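Local coordinates for protein phosphoribosyltransferase (Thermus thermophilus, PDB 1WD5) that is a predicted type I phosphoribosyltransferase that probably transfers a phosphoribosyl group from phosphoribosyl diphosphate to an acceptor not yet identified, at residues Met1-Arg6 and Ala186-Gly192; Leu17-Glu23 and Arg149-Ala154; Arg32-Val36 and Glu193-Val199; Val52-Lys56 and Ala138-Val143; Asp127-Ala131 and Ala154-Ser159. All coordinates share one frame; numbering follows the deposited sequence.

Contact 1: Met1-Arg6 and Ala186-Gly192; sequences MRFRDR and AYYLDFG
A single parallel beta bridge between Phe3 and Tyr188 ties the N-terminal arm to the loop that leads into helix 196-204. Phe3 N donates to Tyr187 O (2.8 Å), and Leu189 N donates to Phe3 O (2.8 Å, N-H...O 165°). Asp190 N then donates to Arg4 O (2.9 Å). Beside the bridge the rings of Phe3 and Tyr188 meet obliquely, planes 40° apart. Phe3 CD1 lies over one face of the tyrosine ring, and Asp5 O sits at its edge. The Tyr188 hydroxyl reaches on to Asp128 O. Arg6 closes the other end. Its chain is extended from CG to NE and carries the guanidinium flat onto Phe191, with planes 20° apart. Arg6 NH2 is 3.4 Å from Phe191 CE1. In the same pose Arg6 NH1 donates to Gly192 O (2.9 Å), while the bond from NH2 to that oxygen is weak. One water accepts from Arg6 N and donates to Asp190 O; another donates to the carboxylates of both Asp5 and Asp190. Arg6 NE makes a salt bridge to Asp128. The arginine is thus held by a ring, a carbonyl and a carboxylate, which should leave its guanidinium little freedom to turn.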
# COMPACT_ATOMS: atom_id res chain seq x y z
N MSE A 1 -2.91 -11.49 17.64
CA MSE A 1 -1.44 -11.61 17.84
C MSE A 1 -0.94 -10.39 18.63
O MSE A 1 -1.74 -9.68 19.24
CB MSE A 1 -0.74 -11.70 16.49
CG MSE A 1 0.69 -12.24 16.54
SE MSE A 1 1.26 -12.83 14.93
CE MSE A 1 0.81 -14.58 15.01
N ARG A 2 0.37 -10.16 18.62
CA ARG A 2 0.94 -9.02 19.34
C ARG A 2 2.41 -8.85 18.99
O ARG A 2 3.26 -9.56 19.53
CB ARG A 2 0.77 -9.21 20.85
CG ARG A 2 1.25 -8.04 21.69
CD ARG A 2 0.28 -6.86 21.64
NE ARG A 2 0.70 -5.80 22.55
CZ ARG A 2 -0.01 -4.70 22.79
NH1 ARG A 2 -1.17 -4.52 22.18
NH2 ARG A 2 0.45 -3.78 23.63
N PHE A 3 2.71 -7.91 18.11
CA PHE A 3 4.08 -7.66 17.68
C PHE A 3 4.79 -6.66 18.58
O PHE A 3 4.17 -5.74 19.11
CB PHE A 3 4.09 -7.15 16.24
CG PHE A 3 3.22 -7.95 15.30
CD1 PHE A 3 1.95 -7.50 14.96
CD2 PHE A 3 3.67 -9.16 14.78
CE1 PHE A 3 1.14 -8.25 14.10
CE2 PHE A 3 2.87 -9.91 13.92
CZ PHE A 3 1.60 -9.46 13.59
N ARG A 4 6.10 -6.83 18.74
CA ARG A 4 6.90 -5.91 19.55
C ARG A 4 6.89 -4.54 18.89
O ARG A 4 6.70 -3.52 19.55
CB ARG A 4 8.35 -6.39 19.68
CG ARG A 4 8.54 -7.75 20.34
CD ARG A 4 10.01 -7.97 20.72
NE ARG A 4 10.90 -7.92 19.56
CZ ARG A 4 11.15 -8.95 18.76
NH1 ARG A 4 10.60 -10.13 19.00
NH2 ARG A 4 11.95 -8.81 17.72
N ASP A 5 7.12 -4.53 17.57
CA ASP A 5 7.15 -3.31 16.77
C ASP A 5 7.01 -3.65 15.29
O ASP A 5 6.82 -4.81 14.92
CB ASP A 5 8.45 -2.53 17.01
CG ASP A 5 9.69 -3.41 16.95
OD1 ASP A 5 9.79 -4.26 16.03
OD2 ASP A 5 10.58 -3.25 17.81
N ARG A 6 7.09 -2.63 14.44
CA ARG A 6 6.95 -2.84 13.00
C ARG A 6 8.06 -3.68 12.36
O ARG A 6 7.82 -4.38 11.38
CB ARG A 6 6.81 -1.49 12.29
CG ARG A 6 5.54 -0.72 12.64
CD ARG A 6 5.43 0.56 11.82
NE ARG A 6 4.29 1.40 12.17
CZ ARG A 6 4.25 2.21 13.22
NH1 ARG A 6 5.29 2.30 14.04
NH2 ARG A 6 3.18 2.96 13.44
N ALA A 186 -3.58 -1.65 18.12
CA ALA A 186 -3.79 -2.53 19.27
C ALA A 186 -2.92 -3.79 19.21
O ALA A 186 -2.72 -4.45 20.22
CB ALA A 186 -5.27 -2.92 19.36
N TYR A 187 -2.39 -4.11 18.03
CA TYR A 187 -1.57 -5.31 17.91
C TYR A 187 -0.07 -5.08 17.93
O TYR A 187 0.70 -5.99 17.60
CB TYR A 187 -1.98 -6.07 16.65
CG TYR A 187 -3.46 -6.38 16.63
CD1 TYR A 187 -4.36 -5.50 16.03
CD2 TYR A 187 -3.98 -7.50 17.29
CE1 TYR A 187 -5.74 -5.73 16.08
CE2 TYR A 187 -5.35 -7.73 17.35
CZ TYR A 187 -6.22 -6.84 16.75
OH TYR A 187 -7.58 -7.05 16.82
N TYR A 188 0.34 -3.88 18.33
CA TYR A 188 1.76 -3.54 18.41
C TYR A 188 2.11 -2.98 19.80
O TYR A 188 1.43 -2.07 20.30
CB TYR A 188 2.12 -2.49 17.35
CG TYR A 188 2.17 -3.00 15.92
CD1 TYR A 188 1.03 -3.02 15.12
CD2 TYR A 188 3.38 -3.43 15.36
CE1 TYR A 188 1.09 -3.46 13.79
CE2 TYR A 188 3.44 -3.88 14.05
CZ TYR A 188 2.30 -3.89 13.27
OH TYR A 188 2.38 -4.33 11.96
N LEU A 189 3.16 -3.51 20.41
CA LEU A 189 3.56 -3.00 21.72
C LEU A 189 4.08 -1.58 21.52
O LEU A 189 3.77 -0.67 22.28
CB LEU A 189 4.65 -3.88 22.34
CG LEU A 189 5.19 -3.41 23.69
CD1 LEU A 189 4.07 -3.40 24.73
CD2 LEU A 189 6.33 -4.32 24.13
N ASP A 190 4.87 -1.42 20.46
CA ASP A 190 5.44 -0.12 20.11
C ASP A 190 4.83 0.32 18.79
O ASP A 190 5.19 -0.19 17.73
CB ASP A 190 6.96 -0.23 19.98
CG ASP A 190 7.60 1.02 19.38
OD1 ASP A 190 6.89 2.01 19.11
OD2 ASP A 190 8.84 1.01 19.18
N PHE A 191 3.89 1.26 18.86
CA PHE A 191 3.23 1.77 17.67
C PHE A 191 3.56 3.25 17.52
O PHE A 191 2.69 4.07 17.22
CB PHE A 191 1.71 1.57 17.79
CG PHE A 191 0.97 1.65 16.48
CD1 PHE A 191 1.30 0.79 15.44
CD2 PHE A 191 -0.05 2.57 16.30
CE1 PHE A 191 0.61 0.84 14.22
CE2 PHE A 191 -0.75 2.63 15.08
CZ PHE A 191 -0.42 1.77 14.04
N GLY A 192 4.82 3.58 17.74
CA GLY A 192 5.25 4.97 17.64
C GLY A 192 5.07 5.60 16.27
O GLY A 192 4.97 4.92 15.25
O HOH W 1 -1.26 -1.05 22.00
O HOH W 2 10.47 -1.27 19.84
O HOH W 3 7.01 0.04 15.52

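Contact 2: Leu17-Glu23 and Arg149-Ala154; sequences LAPLGLE and RRVVVA
Glu23 OE1 is gripped by three donors. Arg149 NH2 forms the main leg of a salt bridge at 2.8 Å (N-H...O 153°), Arg149 NH1 adds a weak bond, and a water bound to Arg149 NH1 donates at 2.9 Å to Glu23 OE1. The loop after helix 6-17 here lies against strand 150-155, an inner strand of the Rossmann-like sheet of the phosphoribosyltransferase fold. The carboxylate and guanidinium planes are nearly coplanar. Arg149 NH2 meets the anti lone pair of Glu23 OE1. Both nitrogens of the arginine turn to this one oxygen. Arg149 NH2 also pairs with Asp122, which in turn accepts from Glu23 N.

Arg150 is extended along its whole length, with chi1 to chi4 all near 180°, and reaches the turn at Leu20-Leu22. Its NH1 donates to Leu20 O at 3.1 Å, with the oxygen near the guanidinium plane but the donor above the carbonyl plane. Leu22 CD2 rests on one face of the guanidinium, 3.8 Å from Arg150 NH1. Glu171, on neighbouring strand 171-174, forms a salt bridge with Arg150 NH2.

Further along, the contact turns apolar. Leu20 and Val152 meet tip to tip, with Leu20 CD1 4.2 Å from Val152 CG1. Leu17 lies alongside Val152, pointing the other way, and sets both its methyls against Ala154, with Leu17 CD2 3.9 Å from Ala154 CB.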
# COMPACT_ATOMS: atom_id res chain seq x y z
N LEU A 17 6.28 -14.98 3.47
CA LEU A 17 6.36 -14.76 2.02
C LEU A 17 7.42 -15.59 1.31
O LEU A 17 7.30 -15.86 0.11
CB LEU A 17 6.63 -13.28 1.73
CG LEU A 17 5.55 -12.25 2.10
CD1 LEU A 17 6.14 -10.85 2.00
CD2 LEU A 17 4.36 -12.39 1.16
N ALA A 18 8.46 -15.98 2.04
CA ALA A 18 9.56 -16.76 1.46
C ALA A 18 9.15 -17.97 0.62
O ALA A 18 9.72 -18.22 -0.44
CB ALA A 18 10.52 -17.20 2.57
N PRO A 19 8.17 -18.75 1.09
CA PRO A 19 7.73 -19.93 0.34
C PRO A 19 7.05 -19.65 -1.00
O PRO A 19 6.97 -20.54 -1.86
CB PRO A 19 6.78 -20.64 1.31
CG PRO A 19 7.23 -20.16 2.66
CD PRO A 19 7.51 -18.71 2.41
N LEU A 20 6.55 -18.43 -1.19
CA LEU A 20 5.84 -18.07 -2.41
C LEU A 20 6.67 -18.08 -3.70
O LEU A 20 6.11 -18.05 -4.79
CB LEU A 20 5.19 -16.69 -2.26
CG LEU A 20 4.13 -16.59 -1.16
CD1 LEU A 20 3.52 -15.19 -1.19
CD2 LEU A 20 3.05 -17.64 -1.39
N GLY A 21 7.99 -18.09 -3.57
CA GLY A 21 8.83 -18.12 -4.76
C GLY A 21 8.94 -16.82 -5.53
O GLY A 21 9.14 -16.82 -6.74
N LEU A 22 8.81 -15.69 -4.83
CA LEU A 22 8.92 -14.40 -5.48
C LEU A 22 10.38 -14.22 -5.87
O LEU A 22 11.27 -14.68 -5.16
CB LEU A 22 8.50 -13.29 -4.52
CG LEU A 22 7.04 -13.37 -4.07
CD1 LEU A 22 6.83 -12.48 -2.87
CD2 LEU A 22 6.14 -12.96 -5.23
N GLU A 23 10.64 -13.57 -7.00
CA GLU A 23 12.01 -13.36 -7.44
C GLU A 23 12.40 -11.88 -7.42
O GLU A 23 11.81 -11.07 -8.13
CB GLU A 23 12.20 -13.93 -8.85
CG GLU A 23 11.84 -15.40 -8.94
CD GLU A 23 12.03 -15.96 -10.33
OE1 GLU A 23 11.45 -15.41 -11.29
OE2 GLU A 23 12.77 -16.96 -10.47
N ARG A 149 4.34 -8.45 -13.09
CA ARG A 149 4.25 -9.88 -13.39
C ARG A 149 3.33 -10.57 -12.39
O ARG A 149 2.56 -11.46 -12.75
CB ARG A 149 5.64 -10.53 -13.32
CG ARG A 149 5.64 -11.99 -13.73
CD ARG A 149 7.05 -12.57 -13.80
NE ARG A 149 7.65 -12.79 -12.49
CZ ARG A 149 8.82 -13.40 -12.31
NH1 ARG A 149 9.51 -13.83 -13.35
NH2 ARG A 149 9.30 -13.58 -11.08
N ARG A 150 3.41 -10.14 -11.14
CA ARG A 150 2.60 -10.72 -10.08
C ARG A 150 2.44 -9.72 -8.95
O ARG A 150 3.34 -8.91 -8.69
CB ARG A 150 3.30 -11.98 -9.57
CG ARG A 150 2.61 -12.69 -8.43
CD ARG A 150 3.46 -13.87 -7.97
NE ARG A 150 2.84 -14.59 -6.86
CZ ARG A 150 3.40 -15.63 -6.26
NH1 ARG A 150 4.59 -16.08 -6.66
NH2 ARG A 150 2.78 -16.24 -5.26
N VAL A 151 1.29 -9.75 -8.28
CA VAL A 151 1.03 -8.85 -7.18
C VAL A 151 0.56 -9.63 -5.96
O VAL A 151 -0.33 -10.49 -6.05
CB VAL A 151 -0.06 -7.80 -7.55
CG1 VAL A 151 -0.24 -6.81 -6.42
CG2 VAL A 151 0.35 -7.08 -8.83
N VAL A 152 1.17 -9.34 -4.81
CA VAL A 152 0.82 -10.00 -3.57
C VAL A 152 0.62 -8.96 -2.48
O VAL A 152 1.48 -8.10 -2.28
CB VAL A 152 1.93 -10.97 -3.09
CG1 VAL A 152 1.55 -11.56 -1.73
CG2 VAL A 152 2.13 -12.08 -4.10
N VAL A 153 -0.51 -9.04 -1.79
CA VAL A 153 -0.79 -8.12 -0.69
C VAL A 153 -0.32 -8.82 0.58
O VAL A 153 -0.76 -9.93 0.89
CB VAL A 153 -2.29 -7.83 -0.57
CG1 VAL A 153 -2.57 -7.08 0.73
CG2 VAL A 153 -2.75 -7.00 -1.76
N ALA A 154 0.58 -8.18 1.32
CA ALA A 154 1.10 -8.77 2.55
C ALA A 154 0.96 -7.82 3.73
O ALA A 154 1.47 -6.70 3.70
CB ALA A 154 2.56 -9.16 2.35
O HOH W 4 11.71 -15.82 -14.11

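Contact 3: Arg32-Val36 and Glu193-Val199; sequences RGGVV and EVTDEDV
Arg32 and Val194 are joined by the shortest bond of this contact. Arg32 NE donates to Val194 O at 2.7 Å (N-H...O 151°), in the carbonyl plane and close to the guanidinium plane. The next edge of the same guanidinium serves Glu193. Arg32 NH2 donates to Glu193 OE2 at 3.0 Å, almost straight at 175°, on the syn lone pair. One flat group thereby satisfies two acceptors. These acceptors, Glu193 OE2 and Val194 O, are only 2.9 Å apart. Their closeness would probably be unfavourable without the shared arginine.

The bend of Arg32 at chi3 (-69°) brings NE round to the carbonyl. It also leaves Arg32 CD 3.4 Å from Asp196 OD1. Asp196 OD1 lies well out of the guanidinium plane and no N-H points at it, so any attraction is probably one of charge alone. Its own partners are Arg105 and Tyr109 of helix 88-112.

Thr195 and Asp198 form a capping box at the start of helix 196-204. Thr195 N donates to Asp198 OD2 (3.0 Å), and Asp198 N donates to Thr195 OG1 (3.0 Å).

The rest is apolar. The Val199 side chain crosses that of Arg32 at about a right angle, with Val199 CG2 3.7 Å from Arg32 CB. Val36 CG2 meets Val194 CG2, and Val35 reaches Val199. The peptide before Arg32 is cis, as in the diphosphate-binding loop of many type I phosphoribosyltransferases, which this segment probably corresponds to. With its NE and NH2 bonded to the C-terminal region, Arg32 couples the start of helix 33-45 to the capped helix 196-204.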
# COMPACT_ATOMS: atom_id res chain seq x y z
N ARG A 32 2.69 5.79 6.26
CA ARG A 32 4.12 5.94 6.50
C ARG A 32 4.66 4.74 7.28
O ARG A 32 5.74 4.23 6.97
CB ARG A 32 4.40 7.24 7.28
CG ARG A 32 4.09 8.51 6.48
CD ARG A 32 4.68 9.76 7.13
NE ARG A 32 4.04 10.12 8.39
CZ ARG A 32 2.86 10.73 8.50
NH1 ARG A 32 2.17 11.07 7.41
NH2 ARG A 32 2.37 11.01 9.70
N GLY A 33 3.92 4.30 8.29
CA GLY A 33 4.35 3.17 9.09
C GLY A 33 4.59 1.93 8.23
O GLY A 33 5.45 1.10 8.53
N GLY A 34 3.81 1.80 7.16
CA GLY A 34 3.94 0.67 6.28
C GLY A 34 5.31 0.57 5.62
O GLY A 34 5.75 -0.52 5.26
N VAL A 35 5.98 1.70 5.47
CA VAL A 35 7.30 1.71 4.84
C VAL A 35 8.31 1.01 5.74
O VAL A 35 9.25 0.40 5.25
CB VAL A 35 7.77 3.16 4.54
CG1 VAL A 35 9.19 3.15 3.98
CG2 VAL A 35 6.83 3.81 3.53
N VAL A 36 8.10 1.07 7.05
CA VAL A 36 9.01 0.40 7.98
C VAL A 36 8.89 -1.11 7.82
O VAL A 36 9.89 -1.82 7.72
CB VAL A 36 8.71 0.76 9.45
CG1 VAL A 36 9.63 -0.02 10.37
CG2 VAL A 36 8.91 2.26 9.67
N GLU A 193 5.03 6.93 16.26
CA GLU A 193 4.87 7.72 15.05
C GLU A 193 6.05 7.59 14.09
O GLU A 193 7.21 7.57 14.51
CB GLU A 193 4.68 9.19 15.44
CG GLU A 193 4.79 10.23 14.33
CD GLU A 193 3.72 10.09 13.26
OE1 GLU A 193 2.59 9.67 13.60
OE2 GLU A 193 4.00 10.41 12.09
N VAL A 194 5.76 7.49 12.79
CA VAL A 194 6.78 7.42 11.75
C VAL A 194 6.56 8.67 10.90
O VAL A 194 5.56 8.78 10.19
CB VAL A 194 6.61 6.15 10.88
CG1 VAL A 194 7.58 6.19 9.70
CG2 VAL A 194 6.89 4.90 11.72
N THR A 195 7.48 9.63 11.00
CA THR A 195 7.36 10.90 10.29
C THR A 195 7.80 10.84 8.83
O THR A 195 8.44 9.88 8.39
CB THR A 195 8.20 11.98 10.97
OG1 THR A 195 9.59 11.67 10.79
CG2 THR A 195 7.91 12.03 12.47
N ASP A 196 7.47 11.89 8.08
CA ASP A 196 7.88 11.96 6.68
C ASP A 196 9.40 11.91 6.63
O ASP A 196 9.98 11.30 5.72
CB ASP A 196 7.38 13.26 6.03
CG ASP A 196 5.90 13.20 5.66
OD1 ASP A 196 5.49 12.24 4.96
OD2 ASP A 196 5.15 14.12 6.04
N GLU A 197 10.06 12.53 7.61
CA GLU A 197 11.52 12.51 7.65
C GLU A 197 12.01 11.09 7.89
O GLU A 197 13.04 10.69 7.36
CB GLU A 197 12.06 13.44 8.74
CG GLU A 197 11.69 14.91 8.56
CD GLU A 197 12.66 15.85 9.27
OE1 GLU A 197 13.21 15.45 10.32
OE2 GLU A 197 12.86 16.98 8.78
N ASP A 198 11.27 10.32 8.69
CA ASP A 198 11.67 8.93 8.93
C ASP A 198 11.53 8.14 7.63
O ASP A 198 12.38 7.30 7.31
CB ASP A 198 10.80 8.28 10.02
CG ASP A 198 11.03 8.90 11.40
OD1 ASP A 198 12.17 9.33 11.68
OD2 ASP A 198 10.08 8.92 12.21
N VAL A 199 10.47 8.40 6.87
CA VAL A 199 10.28 7.69 5.60
C VAL A 199 11.39 8.07 4.63
O VAL A 199 11.92 7.22 3.93
CB VAL A 199 8.91 8.02 4.96
CG1 VAL A 199 8.83 7.41 3.56
CG2 VAL A 199 7.78 7.47 5.84

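Contact 4: Val52-Lys56 and Ala138-Val143; sequences VLVRK and AALSVV
Val54 and the Ala138-Ala139 peptide give this contact its one face-on meeting with a flat group. Val54 CG2 stands over the peptide face, above Ala139 N at 3.8 Å. No aromatic ring takes part. The other branch of the same valine goes elsewhere: Val54 CG1 fits beside Val142, 3.6 Å from Val142 CG2. The two side chains lie side by side and point opposite ways.

The torsion of Val54 explains this division. With chi1 at -56°, CG1 is beside the backbone N and CG2 is between N and the carbonyl carbon. The two methyls therefore straddle the helix surface between Ala138 and Val142, one helical turn apart.

Small residues allow the close approach. Ala138 CB touches the strand backbone itself, 4.1 Å from Lys56 CA. Ala139 CB receives Val52 CG2 at 4.1 Å, and Val143 CG2 touches that same valine methyl more loosely. Lys56 contributes only the base of its side chain. Its NZ leads off to the carbonyl of Pro63.

The axes of strand 54-56 and helix 138-143 pass 7.9 Å apart at 121°, so the helix runs across the strand. On the far side of this strand Leu53 packs against helix 88-112. Ala138 and Val142 also touch Ala69 of strand 66-71. The contact is one of apolar packing, side chain on side chain and on backbone. A central sheet flanked by helices on both faces, as here, is the Rossmann-like layering of type I phosphoribosyltransferases.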
# COMPACT_ATOMS: atom_id res chain seq x y z
N VAL A 52 4.57 3.35 -2.38
CA VAL A 52 3.49 3.43 -3.35
C VAL A 52 2.75 4.69 -2.97
O VAL A 52 2.36 4.87 -1.81
CB VAL A 52 2.55 2.19 -3.30
CG1 VAL A 52 2.00 1.98 -1.91
CG2 VAL A 52 1.43 2.35 -4.32
N LEU A 53 2.60 5.59 -3.94
CA LEU A 53 1.96 6.88 -3.71
C LEU A 53 0.67 6.99 -4.52
O LEU A 53 0.70 7.20 -5.74
CB LEU A 53 2.94 7.98 -4.10
CG LEU A 53 4.21 7.99 -3.22
CD1 LEU A 53 5.35 8.73 -3.91
CD2 LEU A 53 3.87 8.64 -1.89
N VAL A 54 -0.46 6.86 -3.83
CA VAL A 54 -1.76 6.89 -4.47
C VAL A 54 -2.82 7.50 -3.55
O VAL A 54 -2.59 7.66 -2.35
CB VAL A 54 -2.22 5.46 -4.83
CG1 VAL A 54 -1.18 4.78 -5.70
CG2 VAL A 54 -2.43 4.66 -3.56
N ARG A 55 -3.98 7.82 -4.12
CA ARG A 55 -5.11 8.37 -3.39
C ARG A 55 -6.40 7.75 -3.91
O ARG A 55 -6.54 7.47 -5.11
CB ARG A 55 -5.20 9.89 -3.57
CG ARG A 55 -4.12 10.69 -2.84
CD ARG A 55 -4.31 10.65 -1.34
NE ARG A 55 -5.58 11.25 -0.93
CZ ARG A 55 -6.08 11.18 0.30
NH1 ARG A 55 -5.42 10.53 1.25
NH2 ARG A 55 -7.25 11.73 0.57
N LYS A 56 -7.35 7.54 -3.02
CA LYS A 56 -8.63 6.98 -3.40
C LYS A 56 -9.51 8.12 -3.92
O LYS A 56 -9.45 9.24 -3.42
CB LYS A 56 -9.29 6.32 -2.20
CG LYS A 56 -10.70 5.81 -2.44
CD LYS A 56 -11.68 6.48 -1.50
CE LYS A 56 -11.27 6.26 -0.05
NZ LYS A 56 -11.86 7.30 0.84
N ALA A 138 -6.85 1.11 -3.35
CA ALA A 138 -6.44 2.16 -4.27
C ALA A 138 -5.05 1.82 -4.80
O ALA A 138 -4.77 2.00 -5.99
CB ALA A 138 -6.41 3.51 -3.56
N ALA A 139 -4.19 1.32 -3.92
CA ALA A 139 -2.83 0.95 -4.32
C ALA A 139 -2.89 -0.14 -5.38
O ALA A 139 -2.16 -0.09 -6.37
CB ALA A 139 -2.04 0.46 -3.11
N LEU A 140 -3.75 -1.13 -5.17
CA LEU A 140 -3.90 -2.23 -6.12
C LEU A 140 -4.36 -1.73 -7.48
O LEU A 140 -3.82 -2.12 -8.51
CB LEU A 140 -4.90 -3.26 -5.59
CG LEU A 140 -4.43 -4.26 -4.53
CD1 LEU A 140 -5.60 -5.11 -4.07
CD2 LEU A 140 -3.34 -5.15 -5.12
N SER A 141 -5.36 -0.86 -7.48
CA SER A 141 -5.89 -0.32 -8.73
C SER A 141 -4.82 0.33 -9.58
O SER A 141 -4.78 0.12 -10.79
CB SER A 141 -7.01 0.68 -8.44
OG SER A 141 -8.15 0.01 -7.92
N VAL A 142 -3.95 1.12 -8.96
CA VAL A 142 -2.88 1.79 -9.70
C VAL A 142 -1.79 0.81 -10.13
O VAL A 142 -1.39 0.79 -11.29
CB VAL A 142 -2.24 2.93 -8.86
CG1 VAL A 142 -1.05 3.51 -9.60
CG2 VAL A 142 -3.27 4.02 -8.59
N VAL A 143 -1.32 -0.00 -9.19
CA VAL A 143 -0.28 -0.97 -9.49
C VAL A 143 -0.66 -1.95 -10.61
O VAL A 143 0.18 -2.28 -11.45
CB VAL A 143 0.11 -1.77 -8.23
CG1 VAL A 143 1.13 -2.84 -8.58
CG2 VAL A 143 0.68 -0.83 -7.18

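Contact 5: Asp127-Ala131 and Ala154-Ser159; sequences DDGVA and AVPVAS
Val130 pairs with Ala158 in a single beta bridge. Val130 N donates to Val157 O at 3.0 Å, in the carbonyl plane, and Ser159 N returns a bond to Val130 O at 3.2 Å. The two chains run in nearly the same direction. Beyond the bridge, Ser159 OG donates to Ala131 O at 2.7 Å from above the carbonyl plane. The hydroxyl sits between the backbone N and the carbonyl carbon of its own residue (chi1 70°), and there it also caps Ala162 N at the start of helix 160-167.

Inside the bend, Val130 CG2 presses on Val155 CG1 at 3.4 Å, a close approach for two methyls. The two side chains cross at about a right angle. Pro156 turns the strand away and sets its CD 3.1 Å from Asp127 O.

Segment 127-131, DDGVA, fits the start of the phosphoribosyl diphosphate-binding signature of type I phosphoribosyltransferases. Its two neighbouring aspartates are probably the acidic pair of that motif.

Gly129 lies close over Val157, with Gly129 CA 3.4 Å from Val157 O in a CH...O contact. Asp127 OD1 accepts from Asp128 N. The buried Asp127 N finds no partner in the model.

Further out, Asp128 is held by the residues of contact 1. Ala9 and Leu13 of helix 6-17 pack against Pro156.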
# COMPACT_ATOMS: atom_id res chain seq x y z
N ASP A 127 1.67 -2.91 4.35
CA ASP A 127 1.26 -1.85 5.29
C ASP A 127 1.37 -2.52 6.66
O ASP A 127 1.41 -3.75 6.73
CB ASP A 127 -0.18 -1.38 5.05
CG ASP A 127 -0.44 0.00 5.64
OD1 ASP A 127 0.47 0.56 6.31
OD2 ASP A 127 -1.55 0.55 5.45
N ASP A 128 1.44 -1.74 7.73
CA ASP A 128 1.55 -2.35 9.06
C ASP A 128 0.25 -2.98 9.54
O ASP A 128 0.24 -3.69 10.54
CB ASP A 128 2.07 -1.34 10.11
CG ASP A 128 1.28 -0.04 10.14
OD1 ASP A 128 0.11 -0.02 9.69
OD2 ASP A 128 1.83 0.97 10.63
N GLY A 129 -0.83 -2.71 8.82
CA GLY A 129 -2.12 -3.28 9.18
C GLY A 129 -3.21 -2.82 8.22
O GLY A 129 -3.02 -1.85 7.49
N VAL A 130 -4.35 -3.51 8.22
CA VAL A 130 -5.46 -3.13 7.34
C VAL A 130 -6.81 -3.24 8.03
O VAL A 130 -7.35 -4.34 8.20
CB VAL A 130 -5.49 -4.00 6.07
CG1 VAL A 130 -6.53 -3.46 5.11
CG2 VAL A 130 -4.12 -4.01 5.41
N ALA A 131 -7.37 -2.10 8.43
CA ALA A 131 -8.66 -2.08 9.10
C ALA A 131 -9.82 -2.20 8.12
O ALA A 131 -10.74 -3.00 8.34
CB ALA A 131 -8.79 -0.79 9.91
N ALA A 154 0.58 -8.18 1.32
CA ALA A 154 1.10 -8.77 2.55
C ALA A 154 0.96 -7.82 3.73
O ALA A 154 1.47 -6.70 3.70
CB ALA A 154 2.56 -9.16 2.35
N VAL A 155 0.29 -8.29 4.78
CA VAL A 155 0.06 -7.47 5.97
C VAL A 155 0.13 -8.27 7.27
O VAL A 155 -0.32 -9.41 7.34
CB VAL A 155 -1.32 -6.80 5.91
CG1 VAL A 155 -1.41 -5.90 4.69
CG2 VAL A 155 -2.41 -7.87 5.85
N PRO A 156 0.71 -7.68 8.33
CA PRO A 156 0.83 -8.34 9.63
C PRO A 156 -0.53 -8.68 10.25
O PRO A 156 -0.71 -9.77 10.77
CB PRO A 156 1.59 -7.31 10.46
CG PRO A 156 2.44 -6.62 9.44
CD PRO A 156 1.46 -6.41 8.31
N VAL A 157 -1.47 -7.74 10.19
CA VAL A 157 -2.80 -7.97 10.76
C VAL A 157 -3.89 -7.32 9.92
O VAL A 157 -3.68 -6.25 9.35
CB VAL A 157 -2.88 -7.44 12.20
CG1 VAL A 157 -2.77 -5.92 12.21
CG2 VAL A 157 -4.19 -7.88 12.84
N ALA A 158 -5.05 -7.96 9.84
CA ALA A 158 -6.16 -7.43 9.06
C ALA A 158 -7.52 -7.86 9.60
O ALA A 158 -7.65 -8.88 10.27
CB ALA A 158 -6.02 -7.89 7.61
N SER A 159 -8.55 -7.06 9.30
CA SER A 159 -9.90 -7.38 9.74
C SER A 159 -10.48 -8.37 8.75
O SER A 159 -10.07 -8.40 7.59
CB SER A 159 -10.77 -6.13 9.77
OG SER A 159 -11.05 -5.69 8.45

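Contacts 1, 3 and 5 form a connected group around the probable phosphoribosyl diphosphate-binding loop. Contact 1 reaches contact 5 through Arg6 NE to Asp128 OD2 (2.9 Å), with the two centres about 12 Å apart. It reaches contact 3 by packing, where Arg6 CB lies 3.7 Å from Val36 CG1. Contact 3 touches contact 5 as well, with Gly34 CA 3.5 Å from Asp127 OD1. Contacts 2 and 5 share Ala154 on strand 150-155. Contact 4 meets contact 2 through helix 134-144, whose Leu140 packs on Val151 and Val153, but its nearest atoms stay about 14 Å from contact 1. A bound MES, probably from the crystallisation liquor, lies about 5 Å from the Arg4 side chain.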